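Local coordinates for protein putative beta-glucosidase (Bifidobacterium adolescentis, PDB 5WAB) that hydrolyses beta-glucosides as a family 3 glycoside hydrolase and probably also removes terminal arabinopyranosyl units from ginsenosides, at residues L14-A18 with I260-R265; V110-R114 with H154-Q160; R164-N170 with Y200-G205; A209-L215 with A241-L247. All coordinates share one frame. Residues are numbered along the deposited sequence.

All four contacts involve the TIM-barrel-like N-terminal domain of this family 3 enzyme. Interaction 1 closes a long loop of chain within which interactions 2, 3 and 4 follow in series. Interactions 2 and 3, centred about 11 Å apart, lie nearest the chain's centre and touch where Ala156 to Asn158, just past strand 149-155, meet Asn201 and Ile203. Interaction 4 is centred about 14 Å from interaction 3 and meets interaction 2 where Leu214 packs on Phe155. Interaction 1 lies farther out, about 17 Å from interaction 4 and 33 Å from interaction 2 between centres; Ile260 touches Leu243. In space they run from the end of that strand, probably beside the sugar pocket, to the peripheral helices.

Interaction 1 of 4, residues L14-A18 with I260-R265; sequences LEEKA and IVYAAR
Two short helical pieces cross at a steep angle here, their axes 9.6 Å apart at closest approach and their N-to-C directions 121° apart. Residues 14-18 belong to the N-terminal helix 14-19, which packs against helix 257-265 of the barrel domain. The nearest CA pair is Ala18 and Ile260, 5.7 Å, and no hydrogen bond crosses, so side chains do the joining. Ala18 and Leu14, one turn apart, both direct their CA-to-CB bonds toward the second helix. Ala18 lies at the nearest CA pair, and its CB touches Val261 CG2 at 3.6 Å and Ile260 CG2 at 3.7 Å. Leu14, with chi1 t and chi2 p, reaches farther and forks, CD2 meeting Val261 CG1 at 3.7 Å and CD1 meeting Ala264 CB at 3.8 Å. Val261, chi1 t, therefore sits between the Leu14 and Ala18 side chains. Leu274 of helix 271-292 touches Leu14, Ile260 and Ala264, making this a three-helix junction, and Lys17 adds a salt bridge to Asp275 of that same helix. At the rim, Arg265 stretches along the edge of the apolar patch with chi2 and chi3 t, placing NE 3.7 Å from Leu14 CD2. Glu15, chi1 m and chi2 p, curls up to complete a salt bridge near the guanidinium plane, OE2 to Arg265 NH2, 3.2 Å.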
loop_
_atom_site.group_PDB
_atom_site.type_symbol
_atom_site.label_atom_id
_atom_site.label_comp_id
_atom_site.label_asym_id
_atom_site.label_seq_id
_atom_site.Cartn_x
_atom_site.Cartn_y
_atom_site.Cartn_z
ATOM N N LEU A 14 0.809 15.138 38.095
ATOM C CA LEU A 14 1.924 15.151 37.153
ATOM C C LEU A 14 2.400 13.737 36.841
ATOM O O LEU A 14 2.646 13.401 35.675
ATOM C CB LEU A 14 3.074 15.991 37.702
ATOM C CG LEU A 14 4.342 16.047 36.849
ATOM C CD1 LEU A 14 4.061 16.692 35.510
ATOM C CD2 LEU A 14 5.415 16.816 37.594
ATOM N N GLU A 15 2.533 12.893 37.868
ATOM C CA GLU A 15 3.010 11.533 37.640
ATOM C C GLU A 15 2.037 10.751 36.768
ATOM O O GLU A 15 2.453 9.928 35.943
ATOM C CB GLU A 15 3.234 10.811 38.968
ATOM C CG GLU A 15 4.414 11.319 39.783
ATOM C CD GLU A 15 4.055 12.515 40.650
ATOM O OE1 GLU A 15 2.915 13.022 40.553
ATOM O OE2 GLU A 15 4.919 12.944 41.441
ATOM N N GLU A 16 0.734 10.986 36.945
ATOM C CA GLU A 16 -0.253 10.319 36.105
ATOM C C GLU A 16 -0.211 10.843 34.675
ATOM O O GLU A 16 -0.385 10.075 33.724
ATOM C CB GLU A 16 -1.644 10.473 36.709
ATOM C CG GLU A 16 -1.797 9.670 37.992
ATOM C CD GLU A 16 -3.054 10.016 38.764
ATOM O OE1 GLU A 16 -3.608 11.116 38.544
ATOM O OE2 GLU A 16 -3.494 9.180 39.589
ATOM N N LYS A 17 0.003 12.147 34.500
ATOM C CA LYS A 17 0.136 12.688 33.153
ATOM C C LYS A 17 1.320 12.067 32.425
ATOM O O LYS A 17 1.198 11.627 31.274
ATOM C CB LYS A 17 0.307 14.206 33.209
ATOM C CG LYS A 17 -0.900 14.980 33.670
ATOM C CD LYS A 17 -0.579 16.465 33.631
ATOM C CE LYS A 17 -1.682 17.290 34.229
ATOM N NZ LYS A 17 -1.329 18.735 34.239
ATOM N N ALA A 18 2.481 12.023 33.086
ATOM C CA ALA A 18 3.678 11.485 32.451
ATOM C C ALA A 18 3.550 9.998 32.161
ATOM O O ALA A 18 4.099 9.519 31.163
ATOM C CB ALA A 18 4.907 11.751 33.319
ATOM N N ILE A 260 10.092 12.285 32.143
ATOM C CA ILE A 260 9.088 13.285 31.794
ATOM C C ILE A 260 8.747 14.136 33.009
ATOM O O ILE A 260 8.590 15.358 32.903
ATOM C CB ILE A 260 7.832 12.614 31.203
ATOM C CG1 ILE A 260 8.205 11.708 30.027
ATOM C CG2 ILE A 260 6.795 13.673 30.806
ATOM C CD1 ILE A 260 8.869 12.436 28.857
ATOM N N VAL A 261 8.640 13.506 34.183
ATOM C CA VAL A 261 8.293 14.231 35.405
ATOM C C VAL A 261 9.383 15.235 35.760
ATOM O O VAL A 261 9.104 16.401 36.069
ATOM C CB VAL A 261 8.047 13.245 36.558
ATOM C CG1 VAL A 261 7.779 13.996 37.851
ATOM C CG2 VAL A 261 6.894 12.330 36.225
ATOM N N TYR A 262 10.643 14.788 35.738
ATOM C CA TYR A 262 11.763 15.670 36.050
ATOM C C TYR A 262 11.839 16.828 35.063
ATOM O O TYR A 262 12.013 17.987 35.459
ATOM C CB TYR A 262 13.064 14.869 36.047
ATOM C CG TYR A 262 13.139 13.862 37.168
ATOM C CD1 TYR A 262 12.514 14.100 38.386
ATOM C CD2 TYR A 262 13.812 12.659 37.002
ATOM C CE1 TYR A 262 12.574 13.176 39.409
ATOM C CE2 TYR A 262 13.875 11.728 38.022
ATOM C CZ TYR A 262 13.253 11.991 39.222
ATOM O OH TYR A 262 13.313 11.063 40.235
ATOM N N ALA A 263 11.723 16.527 33.764
ATOM C CA ALA A 263 11.805 17.560 32.736
ATOM C C ALA A 263 10.633 18.531 32.815
ATOM O O ALA A 263 10.792 19.721 32.514
ATOM C CB ALA A 263 11.875 16.921 31.349
ATOM N N ALA A 264 9.455 18.046 33.209
ATOM C CA ALA A 264 8.309 18.930 33.386
ATOM C C ALA A 264 8.476 19.859 34.578
ATOM O O ALA A 264 7.791 20.887 34.644
ATOM C CB ALA A 264 7.031 18.110 33.555
ATOM N N ARG A 265 9.365 19.523 35.515
ATOM C CA ARG A 265 9.580 20.337 36.703
ATOM C C ARG A 265 10.704 21.344 36.547
ATOM O O ARG A 265 10.698 22.370 37.234
ATOM C CB ARG A 265 9.902 19.449 37.905
ATOM C CG ARG A 265 8.717 18.737 38.500
ATOM C CD ARG A 265 9.194 17.775 39.570
ATOM N NE ARG A 265 8.111 16.960 40.103
ATOM C CZ ARG A 265 8.295 15.822 40.762
ATOM N NH1 ARG A 265 9.529 15.365 40.966
ATOM N NH2 ARG A 265 7.247 15.138 41.206
#

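Interaction 2 of 4, residues V110-R114 with H154-Q160; sequences VNIKR and HFAANNQ
Two asparagine amides tie these non-helical segments together. Asn159 ND2 donates to Ile112 O at 2.7 Å, its OD1 being hydrogen-bonded with Tyr520 OH, and Asn111 ND2 donates to His154 O at 2.8 Å; both asparagines have chi1 m. His154 ND1, which also pairs with Tyr124 OH, bonds weakly to Asn111 OD1 at 3.3 Å. Water 1 donates to Gln160 OE1 at 2.7 Å and accepts weakly from Arg114 NH1 at 3.1 Å, while Gln160 NE2 bonds to Pro512 O and Arg114 is salt-bridged to Glu522. Asn111 CA faces Asn158 CA at 6.1 Å and Arg114 CA faces Asn159 CA at 6.2 Å; between them, Lys113 centres an inverse gamma turn. The chain turns a corner at His154, and a cis peptide precedes Ala156. In GH3 enzymes the end of this barrel strand borders the sugar pocket, consistent with glycerol bonded to His154 NE2. Helix 173-180 flanks Ile112, Arg114 and Asn159, and Phe184 of helix 182-190 packs on Asn111 and Ala156 at the end of strand 149-155.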
loop_
_atom_site.group_PDB
_atom_site.type_symbol
_atom_site.label_atom_id
_atom_site.label_comp_id
_atom_site.label_asym_id
_atom_site.label_seq_id
_atom_site.Cartn_x
_atom_site.Cartn_y
_atom_site.Cartn_z
ATOM N N VAL A 110 1.565 2.579 4.746
ATOM C CA VAL A 110 1.392 3.274 3.475
ATOM C C VAL A 110 2.722 3.795 2.928
ATOM O O VAL A 110 2.734 4.667 2.066
ATOM C CB VAL A 110 0.352 4.410 3.586
ATOM C CG1 VAL A 110 -0.998 3.859 3.956
ATOM C CG2 VAL A 110 0.781 5.463 4.602
ATOM N N ASN A 111 3.846 3.263 3.403
ATOM C CA ASN A 111 5.138 3.709 2.898
ATOM C C ASN A 111 5.267 3.428 1.405
ATOM O O ASN A 111 4.809 2.399 0.902
ATOM C CB ASN A 111 6.282 3.036 3.651
ATOM C CG ASN A 111 6.320 3.411 5.116
ATOM O OD1 ASN A 111 6.094 2.576 5.987
ATOM N ND2 ASN A 111 6.607 4.673 5.393
ATOM N N ILE A 112 5.871 4.378 0.694
ATOM C CA ILE A 112 6.080 4.242 -0.739
ATOM C C ILE A 112 7.064 3.114 -1.010
ATOM O O ILE A 112 8.100 2.996 -0.342
ATOM C CB ILE A 112 6.578 5.571 -1.326
ATOM C CG1 ILE A 112 5.500 6.645 -1.183
ATOM C CG2 ILE A 112 6.996 5.402 -2.774
ATOM C CD1 ILE A 112 4.190 6.284 -1.853
ATOM N N LYS A 113 6.734 2.266 -1.985
ATOM C CA LYS A 113 7.650 1.230 -2.460
ATOM C C LYS A 113 8.633 1.893 -3.418
ATOM O O LYS A 113 8.483 1.863 -4.641
ATOM C CB LYS A 113 6.880 0.095 -3.115
ATOM C CG LYS A 113 5.841 -0.485 -2.192
ATOM C CD LYS A 113 5.114 -1.677 -2.768
ATOM C CE LYS A 113 3.962 -2.035 -1.841
ATOM N NZ LYS A 113 3.191 -3.247 -2.223
ATOM N N ARG A 114 9.633 2.555 -2.829
ATOM C CA ARG A 114 10.670 3.208 -3.617
ATOM C C ARG A 114 11.402 2.202 -4.487
ATOM O O ARG A 114 11.633 2.441 -5.678
ATOM C CB ARG A 114 11.644 3.932 -2.693
ATOM C CG ARG A 114 12.953 4.352 -3.339
ATOM C CD ARG A 114 13.800 5.103 -2.324
ATOM N NE ARG A 114 15.012 5.677 -2.895
ATOM C CZ ARG A 114 16.236 5.232 -2.634
ATOM N NH1 ARG A 114 16.403 4.216 -1.802
ATOM N NH2 ARG A 114 17.292 5.804 -3.198
ATOM N N HIS A 154 4.369 4.138 10.151
ATOM C CA HIS A 154 5.748 4.433 9.760
ATOM C C HIS A 154 5.869 5.762 9.034
ATOM O O HIS A 154 6.303 5.825 7.881
ATOM C CB HIS A 154 6.330 3.294 8.934
ATOM C CG HIS A 154 6.125 1.954 9.557
ATOM N ND1 HIS A 154 5.987 0.801 8.816
ATOM C CD2 HIS A 154 6.012 1.586 10.855
ATOM C CE1 HIS A 154 5.809 -0.223 9.633
ATOM N NE2 HIS A 154 5.816 0.226 10.876
ATOM N N PHE A 155 5.549 6.825 9.751
ATOM C CA PHE A 155 5.596 8.192 9.252
ATOM C C PHE A 155 6.936 8.802 9.672
ATOM O O PHE A 155 7.167 9.037 10.861
ATOM C CB PHE A 155 4.402 8.961 9.819
ATOM C CG PHE A 155 4.276 10.377 9.341
ATOM C CD1 PHE A 155 3.977 10.656 8.018
ATOM C CD2 PHE A 155 4.375 11.428 10.239
ATOM C CE1 PHE A 155 3.835 11.962 7.587
ATOM C CE2 PHE A 155 4.227 12.736 9.816
ATOM C CZ PHE A 155 3.956 13.004 8.492
ATOM N N ALA A 156 7.833 9.032 8.712
ATOM C CA ALA A 156 7.622 8.716 7.301
ATOM C C ALA A 156 8.909 8.221 6.649
ATOM O O ALA A 156 9.966 8.158 7.295
ATOM C CB ALA A 156 7.099 9.937 6.551
ATOM N N ALA A 157 8.797 7.867 5.365
ATOM C CA ALA A 157 9.940 7.517 4.516
ATOM C C ALA A 157 10.694 6.304 5.055
ATOM O O ALA A 157 11.924 6.301 5.155
ATOM C CB ALA A 157 10.875 8.716 4.343
ATOM N N ASN A 158 9.936 5.258 5.398
ATOM C CA ASN A 158 10.494 3.981 5.839
ATOM C C ASN A 158 10.367 3.004 4.670
ATOM O O ASN A 158 9.455 2.183 4.602
ATOM C CB ASN A 158 9.761 3.475 7.083
ATOM C CG ASN A 158 10.389 2.218 7.671
ATOM O OD1 ASN A 158 11.435 1.753 7.216
ATOM N ND2 ASN A 158 9.709 1.624 8.641
ATOM N N ASN A 159 11.328 3.080 3.750
ATOM C CA ASN A 159 11.239 2.407 2.456
ATOM C C ASN A 159 12.229 1.255 2.306
ATOM O O ASN A 159 12.363 0.708 1.206
ATOM C CB ASN A 159 11.441 3.426 1.337
ATOM C CG ASN A 159 10.677 4.716 1.587
ATOM O OD1 ASN A 159 11.267 5.754 1.901
ATOM N ND2 ASN A 159 9.353 4.656 1.444
ATOM N N GLN A 160 12.946 0.893 3.370
ATOM C CA GLN A 160 13.876 -0.226 3.330
ATOM C C GLN A 160 14.048 -0.787 4.734
ATOM O O GLN A 160 13.806 -0.103 5.731
ATOM C CB GLN A 160 15.227 0.184 2.742
ATOM C CG GLN A 160 16.055 1.057 3.643
ATOM C CD GLN A 160 17.253 1.601 2.922
ATOM O OE1 GLN A 160 17.143 2.047 1.784
ATOM N NE2 GLN A 160 18.413 1.555 3.565
HETATM O O HOH W 1 15.036 3.465 0.924
#

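Interaction 3 of 4, residues R164-N170 with Y200-G205; sequences RLRVSAN and YNRING
Leu165 lays its CD2 over the face of the Tyr200 ring, a CH-pi contact 3.7 Å from the ring centroid and 22° off the normal, while Arg164 CZ comes within 4.1 Å of Tyr200 CE2. Beyond this cluster the segments become two parallel strands, 168-170 and 202-203, in a mixed sheet. Ser168 is bridged with Arg202 (CA-CA 4.3 Å) and Ala169 with Ile203 (4.8 Å). The bonds alternate: Arg202 N to Val167 O 3.0 Å, Ala169 N to Arg202 O 2.7 Å, Asn204 N to Ala169 O 3.0 Å. On the Ser168 face, the Arg202 side chain, chi1 m and chi3 m, folds back so that NE donates to Arg166 O at 2.9 Å, with NH2 adding a weak bond. Water 2 joins Leu165 O (2.8 Å) and Tyr200 O (3.2 Å). Asn204 and Gly205, both with positive phi, form the type I' turn of a tight hairpin between strands 202-203 and 206-207. Across strand 168-170 lies strand 517-519, so the sheet ties the barrel domain to the sequence of the C-terminal domain. Ser168 OG finishes the turn, accepting from Gly205 N at 3.0 Å and donating to Asn170 OD1 at 2.7 Å.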
loop_
_atom_site.group_PDB
_atom_site.type_symbol
_atom_site.label_atom_id
_atom_site.label_comp_id
_atom_site.label_asym_id
_atom_site.label_seq_id
_atom_site.Cartn_x
_atom_site.Cartn_y
_atom_site.Cartn_z
ATOM N N ARG A 164 17.527 -0.083 9.148
ATOM C CA ARG A 164 16.368 0.781 9.367
ATOM C C ARG A 164 16.401 1.511 10.705
ATOM O O ARG A 164 15.779 2.573 10.830
ATOM C CB ARG A 164 15.077 -0.033 9.265
ATOM C CG ARG A 164 14.789 -0.888 10.484
ATOM C CD ARG A 164 13.656 -1.853 10.212
ATOM N NE ARG A 164 13.477 -2.809 11.300
ATOM C CZ ARG A 164 12.329 -3.420 11.574
ATOM N NH1 ARG A 164 11.249 -3.174 10.840
ATOM N NH2 ARG A 164 12.259 -4.274 12.587
ATOM N N LEU A 165 17.122 0.988 11.697
ATOM C CA LEU A 165 17.143 1.615 13.013
ATOM C C LEU A 165 18.055 2.827 13.066
ATOM O O LEU A 165 17.928 3.639 13.986
ATOM C CB LEU A 165 17.600 0.612 14.078
ATOM C CG LEU A 165 16.768 -0.655 14.264
ATOM C CD1 LEU A 165 17.448 -1.635 15.219
ATOM C CD2 LEU A 165 15.408 -0.278 14.786
ATOM N N ARG A 166 18.966 2.967 12.106
ATOM C CA ARG A 166 19.973 4.016 12.165
ATOM C C ARG A 166 20.013 4.882 10.912
ATOM O O ARG A 166 20.366 6.062 10.997
ATOM C CB ARG A 166 21.349 3.396 12.416
ATOM C CG ARG A 166 21.496 2.757 13.790
ATOM C CD ARG A 166 22.882 2.166 13.980
ATOM N NE ARG A 166 23.186 1.191 12.935
ATOM C CZ ARG A 166 24.326 0.513 12.850
ATOM N NH1 ARG A 166 25.280 0.705 13.750
ATOM N NH2 ARG A 166 24.506 -0.362 11.867
ATOM N N VAL A 167 19.658 4.320 9.751
ATOM C CA VAL A 167 19.938 5.003 8.490
ATOM C C VAL A 167 19.169 6.318 8.414
ATOM O O VAL A 167 18.046 6.447 8.923
ATOM C CB VAL A 167 19.623 4.102 7.281
ATOM C CG1 VAL A 167 18.128 3.941 7.076
ATOM C CG2 VAL A 167 20.251 4.661 6.031
ATOM N N SER A 168 19.791 7.313 7.795
ATOM C CA SER A 168 19.146 8.586 7.526
ATOM C C SER A 168 18.720 8.609 6.066
ATOM O O SER A 168 19.566 8.596 5.166
ATOM C CB SER A 168 20.094 9.744 7.832
ATOM O OG SER A 168 19.586 10.971 7.336
ATOM N N ALA A 169 17.416 8.652 5.830
ATOM C CA ALA A 169 16.919 8.854 4.479
ATOM C C ALA A 169 17.075 10.334 4.173
ATOM O O ALA A 169 16.366 11.169 4.741
ATOM C CB ALA A 169 15.467 8.400 4.353
ATOM N N ASN A 170 18.026 10.659 3.299
ATOM C CA ASN A 170 18.302 12.036 2.906
ATOM C C ASN A 170 17.498 12.342 1.648
ATOM O O ASN A 170 17.811 11.847 0.558
ATOM C CB ASN A 170 19.801 12.245 2.696
ATOM C CG ASN A 170 20.598 12.032 3.971
ATOM O OD1 ASN A 170 20.100 12.282 5.069
ATOM N ND2 ASN A 170 21.835 11.561 3.836
ATOM N N TYR A 200 11.252 4.150 12.327
ATOM C CA TYR A 200 12.521 4.038 13.039
ATOM C C TYR A 200 13.578 4.975 12.479
ATOM O O TYR A 200 14.465 5.414 13.222
ATOM C CB TYR A 200 13.067 2.612 12.955
ATOM C CG TYR A 200 12.424 1.581 13.849
ATOM C CD1 TYR A 200 12.613 1.612 15.224
ATOM C CD2 TYR A 200 11.668 0.546 13.314
ATOM C CE1 TYR A 200 12.044 0.654 16.042
ATOM C CE2 TYR A 200 11.100 -0.413 14.119
ATOM C CZ TYR A 200 11.287 -0.356 15.483
ATOM O OH TYR A 200 10.717 -1.314 16.289
ATOM N N ASN A 201 13.532 5.260 11.180
ATOM C CA ASN A 201 14.681 5.848 10.516
ATOM C C ASN A 201 14.749 7.347 10.770
ATOM O O ASN A 201 13.819 7.966 11.291
ATOM C CB ASN A 201 14.628 5.589 9.014
ATOM C CG ASN A 201 13.367 6.139 8.373
ATOM O OD1 ASN A 201 12.303 5.520 8.435
ATOM N ND2 ASN A 201 13.480 7.311 7.757
ATOM N N ARG A 202 15.873 7.927 10.369
ATOM C CA ARG A 202 16.051 9.367 10.349
ATOM C C ARG A 202 15.700 9.905 8.968
ATOM O O ARG A 202 15.821 9.204 7.958
ATOM C CB ARG A 202 17.497 9.750 10.688
ATOM C CG ARG A 202 17.960 9.416 12.098
ATOM C CD ARG A 202 19.427 9.795 12.288
ATOM N NE ARG A 202 20.298 8.975 11.456
ATOM C CZ ARG A 202 21.534 9.311 11.089
ATOM N NH1 ARG A 202 22.064 10.465 11.471
ATOM N NH2 ARG A 202 22.243 8.490 10.328
ATOM N N ILE A 203 15.247 11.155 8.933
ATOM C CA ILE A 203 15.028 11.879 7.685
ATOM C C ILE A 203 15.883 13.133 7.747
ATOM O O ILE A 203 15.606 14.043 8.540
ATOM C CB ILE A 203 13.553 12.228 7.460
ATOM C CG1 ILE A 203 12.719 10.949 7.369
ATOM C CG2 ILE A 203 13.403 13.099 6.212
ATOM C CD1 ILE A 203 11.228 11.193 7.284
ATOM N N ASN A 204 16.933 13.175 6.928
ATOM C CA ASN A 204 17.867 14.299 6.901
ATOM C C ASN A 204 18.477 14.539 8.280
ATOM O O ASN A 204 18.592 15.675 8.740
ATOM C CB ASN A 204 17.183 15.562 6.369
ATOM C CG ASN A 204 16.714 15.401 4.932
ATOM O OD1 ASN A 204 17.440 14.872 4.090
ATOM N ND2 ASN A 204 15.488 15.835 4.650
ATOM N N GLY A 205 18.864 13.453 8.952
ATOM C CA GLY A 205 19.583 13.531 10.207
ATOM C C GLY A 205 18.743 13.477 11.470
ATOM O O GLY A 205 19.312 13.460 12.569
HETATM O O HOH W 2 15.773 3.827 15.737
#

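Interaction 4 of 4, residues A209-L215 with A241-L247; sequences AQNRWLL and ASLNAGL
Helix 239-245 ends against the beginning of helix 212-222, and the second segment follows that ending residue by residue. Ala241 points its CB toward residues 209-215 and meets Gln210 CG at 3.7 Å. At Ser242 the backbones close in, CA to Gln210 CA 4.4 Å, with a CA-H...O contact from Ser242 CA to Ala209 O of 3.3 Å; its hydroxyl has Asp236 as its main partner. Asn244 offers its carbonyl O to Arg212 NH1, a poorly angled, weak 2.6 Å bond made by an arginine extended through chi1, chi2 and chi3 all t. At Ala245 the CA atoms come nearest, 3.8 Å to Arg212 CA: CB lies 3.4 Å from Gln210 C, and O receives a CA-H...O contact from Arg212 CA at 3.4 Å. Gly246, with phi 118°, turns the chain out in a Schellman motif, where Leu247 N returns to Ser242 O at 3.0 Å; a CB there would be tight against Leu215 CB. Leu247, CA-to-CB toward the partner, packs its CB on Leu215 CD1 at 4.1 Å. In the first segment, Asn211 N-caps helix 212-222, its OD1 accepting from Leu214 N at 3.2 Å. Between these segments one weak bond crosses and the rest is close fit of alanine, glycine and bare backbone; just beyond, Thr216 and Arg220 of helix 212-222 take up the carbonyls of Ala245 and Gly246, so polar pairing also joins the two helices.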
loop_
_atom_site.group_PDB
_atom_site.type_symbol
_atom_site.label_atom_id
_atom_site.label_comp_id
_atom_site.label_asym_id
_atom_site.label_seq_id
_atom_site.Cartn_x
_atom_site.Cartn_y
_atom_site.Cartn_z
ATOM N N ALA A 209 10.876 9.887 15.531
ATOM C CA ALA A 209 10.311 10.000 16.871
ATOM C C ALA A 209 10.670 11.314 17.543
ATOM O O ALA A 209 10.036 11.686 18.536
ATOM C CB ALA A 209 10.787 8.831 17.735
ATOM N N GLN A 210 11.631 12.037 16.981
ATOM C CA GLN A 210 12.240 13.221 17.565
ATOM C C GLN A 210 12.104 14.427 16.644
ATOM O O GLN A 210 12.670 15.487 16.927
ATOM C CB GLN A 210 13.711 12.893 17.832
ATOM C CG GLN A 210 14.511 13.816 18.699
ATOM C CD GLN A 210 15.852 13.200 19.017
ATOM O OE1 GLN A 210 15.944 11.994 19.211
ATOM N NE2 GLN A 210 16.898 14.011 19.043
ATOM N N ASN A 211 11.359 14.286 15.554
ATOM C CA ASN A 211 11.316 15.263 14.470
ATOM C C ASN A 211 10.103 16.163 14.689
ATOM O O ASN A 211 8.980 15.805 14.323
ATOM C CB ASN A 211 11.252 14.542 13.126
ATOM C CG ASN A 211 11.616 15.431 11.954
ATOM O OD1 ASN A 211 11.473 16.656 12.014
ATOM N ND2 ASN A 211 12.066 14.812 10.865
ATOM N N ARG A 212 10.328 17.334 15.284
ATOM C CA ARG A 212 9.212 18.235 15.557
ATOM C C ARG A 212 8.609 18.778 14.267
ATOM O O ARG A 212 7.387 18.954 14.171
ATOM C CB ARG A 212 9.663 19.388 16.454
ATOM C CG ARG A 212 8.551 20.361 16.779
ATOM C CD ARG A 212 8.958 21.316 17.878
ATOM N NE ARG A 212 7.931 22.324 18.110
ATOM C CZ ARG A 212 6.867 22.141 18.893
ATOM N NH1 ARG A 212 6.686 20.984 19.522
ATOM N NH2 ARG A 212 5.981 23.117 19.051
ATOM N N TRP A 213 9.448 19.060 13.270
ATOM C CA TRP A 213 8.928 19.490 11.979
ATOM C C TRP A 213 7.971 18.456 11.408
ATOM O O TRP A 213 6.890 18.798 10.915
ATOM C CB TRP A 213 10.078 19.755 11.009
ATOM C CG TRP A 213 9.621 20.050 9.619
ATOM C CD1 TRP A 213 9.121 21.232 9.159
ATOM C CD2 TRP A 213 9.627 19.154 8.502
ATOM N NE1 TRP A 213 8.814 21.128 7.825
ATOM C CE2 TRP A 213 9.120 19.861 7.397
ATOM C CE3 TRP A 213 10.016 17.823 8.329
ATOM C CZ2 TRP A 213 8.989 19.281 6.136
ATOM C CZ3 TRP A 213 9.885 17.250 7.077
ATOM C CH2 TRP A 213 9.373 17.976 5.999
ATOM N N LEU A 214 8.343 17.181 11.490
ATOM C CA LEU A 214 7.505 16.132 10.929
ATOM C C LEU A 214 6.230 15.958 11.746
ATOM O O LEU A 214 5.119 16.042 11.209
ATOM C CB LEU A 214 8.302 14.824 10.861
ATOM C CG LEU A 214 7.626 13.633 10.185
ATOM C CD1 LEU A 214 7.478 13.894 8.690
ATOM C CD2 LEU A 214 8.421 12.356 10.437
ATOM N N LEU A 215 6.371 15.746 13.060
ATOM C CA LEU A 215 5.245 15.370 13.907
ATOM C C LEU A 215 4.358 16.547 14.299
ATOM O O LEU A 215 3.213 16.328 14.710
ATOM C CB LEU A 215 5.751 14.680 15.173
ATOM C CG LEU A 215 6.609 13.419 15.030
ATOM C CD1 LEU A 215 6.897 12.806 16.405
ATOM C CD2 LEU A 215 5.928 12.408 14.120
ATOM N N ALA A 241 13.031 14.643 24.304
ATOM C CA ALA A 241 13.056 15.171 22.943
ATOM C C ALA A 241 11.858 14.690 22.136
ATOM O O ALA A 241 11.251 15.470 21.392
ATOM C CB ALA A 241 14.361 14.783 22.252
ATOM N N SER A 242 11.493 13.413 22.281
ATOM C CA SER A 242 10.349 12.884 21.542
ATOM C C SER A 242 9.056 13.570 21.956
ATOM O O SER A 242 8.239 13.932 21.102
ATOM C CB SER A 242 10.240 11.371 21.742
ATOM O OG SER A 242 11.354 10.699 21.180
ATOM N N LEU A 243 8.847 13.753 23.262
ATOM C CA LEU A 243 7.626 14.402 23.719
ATOM C C LEU A 243 7.532 15.826 23.192
ATOM O O LEU A 243 6.461 16.267 22.757
ATOM C CB LEU A 243 7.562 14.407 25.244
ATOM C CG LEU A 243 6.165 14.746 25.766
ATOM C CD1 LEU A 243 5.341 13.477 25.967
ATOM C CD2 LEU A 243 6.228 15.578 27.027
ATOM N N ASN A 244 8.649 16.562 23.216
ATOM C CA ASN A 244 8.645 17.928 22.708
ATOM C C ASN A 244 8.425 17.965 21.205
ATOM O O ASN A 244 7.881 18.942 20.685
ATOM C CB ASN A 244 9.948 18.634 23.076
ATOM C CG ASN A 244 9.975 19.095 24.523
ATOM O OD1 ASN A 244 8.930 19.330 25.131
ATOM N ND2 ASN A 244 11.174 19.224 25.085
ATOM N N ALA A 245 8.827 16.916 20.493
ATOM C CA ALA A 245 8.612 16.886 19.053
ATOM C C ALA A 245 7.157 16.620 18.693
ATOM O O ALA A 245 6.742 16.942 17.575
ATOM C CB ALA A 245 9.508 15.826 18.407
ATOM N N GLY A 246 6.379 16.042 19.607
ATOM C CA GLY A 246 4.987 15.749 19.337
ATOM C C GLY A 246 4.636 14.276 19.399
ATOM O O GLY A 246 3.540 13.873 18.998
ATOM N N LEU A 247 5.549 13.461 19.921
ATOM C CA LEU A 247 5.295 12.038 20.117
ATOM C C LEU A 247 4.527 11.841 21.419
ATOM O O LEU A 247 5.050 12.111 22.506
ATOM C CB LEU A 247 6.602 11.257 20.148
ATOM C CG LEU A 247 6.397 9.745 20.116
ATOM C CD1 LEU A 247 6.446 9.237 18.673
ATOM C CD2 LEU A 247 7.418 9.052 20.996
#